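Local atomic coordinates of hydrophilic protein, virA protein (PDB entry 3BO6), a protein that probably acts as a phosphothreonine lyase effector of the VirA/SpvC family, eliminating phosphate irreversibly from phosphothreonine in host signalling kinases. Residues His153-Phe158 with Glu212-Leu217. Sequence-based numbering, arbitrary orientation.
Sequences HNTRQF and EPFYRL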
# COMPACT_ATOMS: atom_id res chain seq x y z
N HIS A 153 -5.38 -4.42 -12.10
CA HIS A 153 -6.65 -3.70 -12.07
C HIS A 153 -7.23 -3.67 -10.64
O HIS A 153 -7.68 -2.63 -10.16
CB HIS A 153 -7.65 -4.36 -13.04
CG HIS A 153 -9.02 -3.77 -12.99
ND1 HIS A 153 -9.31 -2.49 -13.42
CD2 HIS A 153 -10.20 -4.30 -12.57
CE1 HIS A 153 -10.60 -2.26 -13.26
NE2 HIS A 153 -11.16 -3.34 -12.74
N ASN A 154 -7.19 -4.81 -9.96
CA ASN A 154 -7.76 -4.88 -8.62
C ASN A 154 -6.98 -3.98 -7.67
O ASN A 154 -7.55 -3.38 -6.76
CB ASN A 154 -7.79 -6.33 -8.12
CG ASN A 154 -8.88 -7.15 -8.78
OD1 ASN A 154 -9.92 -6.62 -9.18
ND2 ASN A 154 -8.67 -8.46 -8.87
N THR A 155 -5.67 -3.88 -7.88
CA THR A 155 -4.82 -3.07 -7.02
C THR A 155 -5.12 -1.61 -7.24
O THR A 155 -5.27 -0.85 -6.27
CB THR A 155 -3.35 -3.39 -7.26
OG1 THR A 155 -3.14 -4.78 -6.98
CG2 THR A 155 -2.46 -2.57 -6.33
N ARG A 156 -5.21 -1.20 -8.50
CA ARG A 156 -5.56 0.17 -8.82
C ARG A 156 -6.94 0.52 -8.25
O ARG A 156 -7.13 1.60 -7.65
CB ARG A 156 -5.51 0.39 -10.33
CG ARG A 156 -5.84 1.82 -10.74
CD ARG A 156 -5.55 2.06 -12.22
NE ARG A 156 -6.00 3.38 -12.64
CZ ARG A 156 -5.42 4.11 -13.59
NH1 ARG A 156 -4.33 3.66 -14.22
NH2 ARG A 156 -5.91 5.30 -13.91
N GLN A 157 -7.91 -0.37 -8.45
CA GLN A 157 -9.25 -0.17 -7.90
C GLN A 157 -9.22 -0.06 -6.37
O GLN A 157 -9.95 0.74 -5.78
CB GLN A 157 -10.17 -1.32 -8.34
CG GLN A 157 -10.57 -1.28 -9.82
CD GLN A 157 -11.77 -0.38 -10.04
OE1 GLN A 157 -12.83 -0.61 -9.45
NE2 GLN A 157 -11.61 0.64 -10.85
N PHE A 158 -8.37 -0.86 -5.73
CA PHE A 158 -8.26 -0.86 -4.27
C PHE A 158 -7.77 0.50 -3.79
O PHE A 158 -8.31 1.08 -2.83
CB PHE A 158 -7.36 -2.01 -3.81
CG PHE A 158 -7.34 -2.25 -2.33
CD1 PHE A 158 -8.44 -2.83 -1.70
CD2 PHE A 158 -6.21 -1.95 -1.58
CE1 PHE A 158 -8.41 -3.08 -0.32
CE2 PHE A 158 -6.17 -2.20 -0.21
CZ PHE A 158 -7.28 -2.77 0.42
N GLU A 212 8.34 4.37 -13.49
CA GLU A 212 8.17 2.96 -13.15
C GLU A 212 6.95 2.39 -13.84
O GLU A 212 5.85 2.92 -13.68
CB GLU A 212 7.98 2.81 -11.63
CG GLU A 212 9.27 2.95 -10.83
CD GLU A 212 10.16 1.70 -10.89
OE1 GLU A 212 9.65 0.59 -11.16
OE2 GLU A 212 11.38 1.83 -10.62
N PRO A 213 7.11 1.30 -14.58
CA PRO A 213 5.94 0.72 -15.26
C PRO A 213 4.78 0.44 -14.28
O PRO A 213 3.64 0.76 -14.60
CB PRO A 213 6.52 -0.55 -15.88
CG PRO A 213 7.94 -0.15 -16.23
CD PRO A 213 8.38 0.70 -15.04
N PHE A 214 5.06 -0.10 -13.10
CA PHE A 214 3.99 -0.36 -12.16
C PHE A 214 3.24 0.91 -11.79
O PHE A 214 2.00 0.92 -11.75
CB PHE A 214 4.51 -1.07 -10.89
CG PHE A 214 3.44 -1.28 -9.83
CD1 PHE A 214 2.65 -2.42 -9.85
CD2 PHE A 214 3.20 -0.33 -8.85
CE1 PHE A 214 1.66 -2.62 -8.90
CE2 PHE A 214 2.21 -0.52 -7.91
CZ PHE A 214 1.44 -1.67 -7.94
N TYR A 215 3.97 1.98 -11.53
CA TYR A 215 3.35 3.25 -11.19
C TYR A 215 2.48 3.77 -12.34
O TYR A 215 1.36 4.22 -12.13
CB TYR A 215 4.41 4.30 -10.84
CG TYR A 215 3.81 5.66 -10.56
CD1 TYR A 215 3.13 5.90 -9.38
CD2 TYR A 215 3.90 6.71 -11.48
CE1 TYR A 215 2.58 7.14 -9.10
CE2 TYR A 215 3.34 7.95 -11.21
CZ TYR A 215 2.69 8.16 -10.00
OH TYR A 215 2.12 9.38 -9.71
N ARG A 216 3.00 3.68 -13.56
CA ARG A 216 2.24 4.14 -14.71
C ARG A 216 0.94 3.35 -14.87
O ARG A 216 -0.11 3.91 -15.20
CB ARG A 216 3.09 4.05 -15.97
CG ARG A 216 4.33 4.95 -15.91
CD ARG A 216 5.14 4.91 -17.20
NE ARG A 216 4.39 5.50 -18.30
CZ ARG A 216 4.80 5.48 -19.57
NH1 ARG A 216 5.94 4.88 -19.87
NH2 ARG A 216 4.04 6.03 -20.52
N LEU A 217 1.00 2.05 -14.58
CA LEU A 217 -0.21 1.21 -14.63
C LEU A 217 -1.22 1.60 -13.54
O LEU A 217 -2.42 1.44 -13.73
CB LEU A 217 0.20 -0.25 -14.52
CG LEU A 217 0.97 -0.77 -15.76
CD1 LEU A 217 1.68 -2.10 -15.47
CD2 LEU A 217 0.04 -0.92 -16.96
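Arg156 sets CG anti to its backbone N (chi1 -179°) and keeps its chain extended from CG to NE, a reach long enough to carry the guanidinium across to the last turn of the chain. Phe214, with CG likewise anti to N (chi1 176°), brings the end of its ring nearer the helix that bears Thr155. Arg156 spans the gap between helices 149-168 and 213-219, where the segment axes come no closer than 11.0 Å, and Phe214 makes a looser contact.

The bridge is a hydrogen bond from Arg156 NH1 to Leu217 O, 3.0 Å long. Its N-H...O angle of 154° is moderately straight. The carbonyl oxygen lies at the edge of the guanidinium, close to its plane, whereas the donor stands well above the plane of the carbonyl. Arg156 CD comes within 3.5 Å of the same Leu217 O, bringing the aliphatic part of the arginine alongside the acceptor too. Arg156 NH1 also donates to Glu220 O, a main-chain oxygen at the end of the chain, and NE has a long, weak ion pair with Glu160.

Apart from this polar link, the methyl CG2 of Thr155 meets the edge of the Phe214 ring, 4.3 Å from CZ. With the Thr155 hydroxyl bonded to Ser151 O in its own helix, it is the methyl that meets the ring. Phe84 of strand 82-86 touches Thr155, and Leu217 packs against helices 7-14 and 16-24, placing the contact where C-terminal helix, N-terminal helices and sheet converge.

With two main-chain oxygens, one at the chain end, held by one guanidinium nitrogen, Arg156 ties the closing residues of the chain to helix 149-168, and its positive charge probably steadies the C-terminal, partly negative end of helix 213-219.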